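Local coordinates for MFP2b (Ascaris suum, PDB 2BJR), which probably enhances polymerisation of the major sperm protein that drives the amoeboid motility of nematode sperm, and carries a bound zinc ion, at residues A[197-205]-A[244-253]. Numbering follows the deposited sequence.
Sequences DFRCGDPWP and IWNDGGKIAA
Three backbone hydrogen bonds tie the loop after strand 194-199 to the edge of a beta hairpin. Ile251 is gripped twice, its O by Gly201 N (2.8 Å) and its N by Asp202 O (2.8 Å). Trp204 N reaches Gly249 O at 2.9 Å. Gly201, with its positive phi, suits the type II turn from Arg199 to Asp202, while Gly248 and Gly249, both at positive phi, form the middle of the hairpin's type I' turn. Asp202 braces its own turn, OD2 accepting Arg199 N and OD1 pairing with Arg199 NH2, which also bridges to Asp22.

Side-chain packing completes the contact. The Trp204 indole, swung away from the backbone N by chi1 of -166°, packs against 244-246. Asn246 CB sits 3.7 Å from the centroid of the Trp204 six-membered ring in a CH-pi contact, the amide stacked within 4° of the ring plane; Pro205 CD sits against the opposite face, offset toward the rim. Beta-branched Ile251 reaches with CD1 between Phe198 CB (3.8 Å), Pro205 CD and the Pro203 carbonyl, whereas CG1 meets Trp204 CE3. Cys200 SG lies 3.7 Å from Ala253 CB.

The arrangement is an irregular loop docked by a single beta bridge, Pro203 with Lys250, onto a two-residue type I' hairpin of the antiparallel sheet within the second cytosolic motility protein family region.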
loop_
_atom_site.group_PDB
_atom_site.type_symbol
_atom_site.label_atom_id
_atom_site.label_comp_id
_atom_site.label_asym_id
_atom_site.label_seq_id
_atom_site.Cartn_x
_atom_site.Cartn_y
_atom_site.Cartn_z
ATOM N N ASP A 197 3.268 3.441 -4.939
ATOM C CA ASP A 197 4.582 3.606 -4.268
ATOM C C ASP A 197 5.510 4.519 -5.042
ATOM O O ASP A 197 5.719 4.322 -6.256
ATOM C CB ASP A 197 5.243 2.233 -4.147
ATOM C CG ASP A 197 4.482 1.315 -3.185
ATOM O OD1 ASP A 197 4.570 1.578 -1.978
ATOM O OD2 ASP A 197 3.742 0.379 -3.566
ATOM N N PHE A 198 6.066 5.484 -4.317
ATOM C CA PHE A 198 7.062 6.410 -4.780
ATOM C C PHE A 198 7.988 6.782 -3.658
ATOM O O PHE A 198 7.656 6.655 -2.488
ATOM C CB PHE A 198 6.403 7.686 -5.255
ATOM C CG PHE A 198 5.689 7.560 -6.540
ATOM C CD1 PHE A 198 4.327 7.325 -6.586
ATOM C CD2 PHE A 198 6.383 7.740 -7.744
ATOM C CE1 PHE A 198 3.645 7.221 -7.831
ATOM C CE2 PHE A 198 5.695 7.652 -8.992
ATOM C CZ PHE A 198 4.336 7.385 -9.012
ATOM N N ARG A 199 9.162 7.299 -4.003
ATOM C CA ARG A 199 10.045 7.890 -3.013
ATOM C C ARG A 199 10.000 9.386 -3.146
ATOM O O ARG A 199 9.930 9.892 -4.244
ATOM C CB ARG A 199 11.480 7.422 -3.185
ATOM C CG ARG A 199 11.721 5.905 -3.080
ATOM C CD ARG A 199 13.203 5.498 -3.373
ATOM N NE ARG A 199 13.545 5.849 -4.745
ATOM C CZ ARG A 199 13.316 5.092 -5.799
ATOM N NH1 ARG A 199 12.833 3.866 -5.660
ATOM N NH2 ARG A 199 13.601 5.557 -7.012
ATOM N N CYS A 200 10.119 10.097 -2.033
ATOM C CA CYS A 200 10.243 11.536 -2.086
ATOM C C CYS A 200 11.477 11.862 -2.877
ATOM O O CYS A 200 12.484 11.127 -2.804
ATOM C CB CYS A 200 10.406 12.142 -0.719
ATOM S SG CYS A 200 8.850 11.986 0.118
ATOM N N GLY A 201 11.332 12.892 -3.701
ATOM C CA GLY A 201 12.350 13.285 -4.672
ATOM C C GLY A 201 12.321 12.578 -6.009
ATOM O O GLY A 201 13.062 12.994 -6.899
ATOM N N ASP A 202 11.526 11.529 -6.161
ATOM C CA ASP A 202 11.255 10.938 -7.468
ATOM C C ASP A 202 10.514 12.005 -8.288
ATOM O O ASP A 202 9.909 12.927 -7.717
ATOM C CB ASP A 202 10.273 9.761 -7.383
ATOM C CG ASP A 202 10.901 8.417 -6.978
ATOM O OD1 ASP A 202 12.162 8.297 -6.941
ATOM O OD2 ASP A 202 10.130 7.397 -6.756
ATOM N N PRO A 203 10.506 11.859 -9.616
ATOM C CA PRO A 203 9.692 12.727 -10.466
ATOM C C PRO A 203 8.217 12.598 -10.142
ATOM O O PRO A 203 7.782 11.506 -9.756
ATOM C CB PRO A 203 9.980 12.202 -11.885
ATOM C CG PRO A 203 11.324 11.552 -11.799
ATOM C CD PRO A 203 11.286 10.887 -10.416
ATOM N N TRP A 204 7.461 13.682 -10.330
ATOM C CA TRP A 204 6.017 13.713 -10.088
ATOM C C TRP A 204 5.346 12.566 -10.866
ATOM O O TRP A 204 5.785 12.264 -11.970
ATOM C CB TRP A 204 5.438 15.068 -10.522
ATOM C CG TRP A 204 4.083 15.309 -10.012
ATOM C CD1 TRP A 204 2.920 15.309 -10.714
ATOM C CD2 TRP A 204 3.730 15.553 -8.651
ATOM N NE1 TRP A 204 1.861 15.537 -9.871
ATOM C CE2 TRP A 204 2.332 15.704 -8.599
ATOM C CE3 TRP A 204 4.458 15.679 -7.476
ATOM C CZ2 TRP A 204 1.659 15.970 -7.434
ATOM C CZ3 TRP A 204 3.802 15.928 -6.326
ATOM C CH2 TRP A 204 2.404 16.097 -6.300
ATOM N N PRO A 205 4.343 11.908 -10.283
ATOM C CA PRO A 205 3.681 10.762 -10.922
ATOM C C PRO A 205 3.070 11.048 -12.304
ATOM O O PRO A 205 2.457 12.086 -12.528
ATOM C CB PRO A 205 2.547 10.429 -9.962
ATOM C CG PRO A 205 2.964 10.912 -8.685
ATOM C CD PRO A 205 3.754 12.193 -8.960
ATOM N N ILE A 244 1.749 15.898 -0.039
ATOM C CA ILE A 244 2.792 16.119 -1.032
ATOM C C ILE A 244 2.470 17.288 -1.956
ATOM O O ILE A 244 1.319 17.699 -2.078
ATOM C CB ILE A 244 3.107 14.895 -1.855
ATOM C CG1 ILE A 244 1.867 14.416 -2.594
ATOM C CG2 ILE A 244 3.691 13.802 -0.967
ATOM C CD1 ILE A 244 2.136 13.395 -3.705
ATOM N N TRP A 245 3.530 17.860 -2.551
ATOM C CA TRP A 245 3.366 18.880 -3.590
ATOM C C TRP A 245 4.512 18.714 -4.563
ATOM O O TRP A 245 5.533 18.070 -4.256
ATOM C CB TRP A 245 3.365 20.276 -3.001
ATOM C CG TRP A 245 4.618 20.647 -2.274
ATOM C CD1 TRP A 245 5.635 21.431 -2.755
ATOM C CD2 TRP A 245 4.994 20.294 -0.934
ATOM N NE1 TRP A 245 6.615 21.579 -1.803
ATOM C CE2 TRP A 245 6.250 20.899 -0.674
ATOM C CE3 TRP A 245 4.405 19.527 0.078
ATOM C CZ2 TRP A 245 6.933 20.745 0.548
ATOM C CZ3 TRP A 245 5.081 19.369 1.281
ATOM C CH2 TRP A 245 6.325 20.000 1.522
ATOM N N ASN A 246 4.323 19.303 -5.737
ATOM C CA ASN A 246 5.254 19.178 -6.829
ATOM C C ASN A 246 6.266 20.321 -6.680
ATOM O O ASN A 246 5.929 21.482 -6.824
ATOM C CB ASN A 246 4.501 19.197 -8.135
ATOM C CG ASN A 246 5.413 19.014 -9.362
ATOM O OD1 ASN A 246 6.633 18.985 -9.239
ATOM N ND2 ASN A 246 4.812 18.842 -10.519
ATOM N N ASP A 247 7.489 19.956 -6.328
ATOM C CA ASP A 247 8.578 20.910 -6.124
ATOM C C ASP A 247 9.577 20.758 -7.279
ATOM O O ASP A 247 10.470 19.890 -7.299
ATOM C CB ASP A 247 9.215 20.693 -4.756
ATOM C CG ASP A 247 10.395 21.620 -4.490
ATOM O OD1 ASP A 247 10.545 22.676 -5.149
ATOM O OD2 ASP A 247 11.216 21.348 -3.606
ATOM N N GLY A 248 9.421 21.611 -8.268
ATOM C CA GLY A 248 10.310 21.602 -9.409
ATOM C C GLY A 248 10.335 20.318 -10.214
ATOM O O GLY A 248 11.377 19.923 -10.685
ATOM N N GLY A 249 9.185 19.654 -10.321
ATOM C CA GLY A 249 9.026 18.390 -11.019
ATOM C C GLY A 249 9.223 17.140 -10.149
ATOM O O GLY A 249 9.057 16.032 -10.644
ATOM N N LYS A 250 9.560 17.345 -8.872
ATOM C CA LYS A 250 9.924 16.284 -7.928
ATOM C C LYS A 250 8.873 16.212 -6.801
ATOM O O LYS A 250 8.315 17.227 -6.368
ATOM C CB LYS A 250 11.298 16.566 -7.328
ATOM C CG LYS A 250 12.456 16.452 -8.384
ATOM C CD LYS A 250 13.809 16.656 -7.717
ATOM C CE LYS A 250 15.009 16.776 -8.707
ATOM N NZ LYS A 250 16.324 16.659 -7.971
ATOM N N ILE A 251 8.633 15.022 -6.306
ATOM C CA ILE A 251 7.753 14.851 -5.130
ATOM C C ILE A 251 8.404 15.416 -3.858
ATOM O O ILE A 251 9.509 15.031 -3.468
ATOM C CB ILE A 251 7.414 13.363 -4.962
ATOM C CG1 ILE A 251 6.699 12.837 -6.197
ATOM C CG2 ILE A 251 6.533 13.131 -3.662
ATOM C CD1 ILE A 251 6.679 11.331 -6.287
ATOM N N ALA A 252 7.714 16.334 -3.202
ATOM C CA ALA A 252 8.084 16.830 -1.904
ATOM C C ALA A 252 6.932 16.530 -0.957
ATOM O O ALA A 252 5.791 16.496 -1.384
ATOM C CB ALA A 252 8.330 18.311 -1.965
ATOM N N ALA A 253 7.251 16.317 0.319
ATOM C CA ALA A 253 6.262 15.875 1.304
ATOM C C ALA A 253 6.465 16.531 2.657
ATOM O O ALA A 253 7.592 16.962 3.029
ATOM C CB ALA A 253 6.293 14.340 1.436
HETATM O O HOH W 1 15.701 14.110 -5.807
#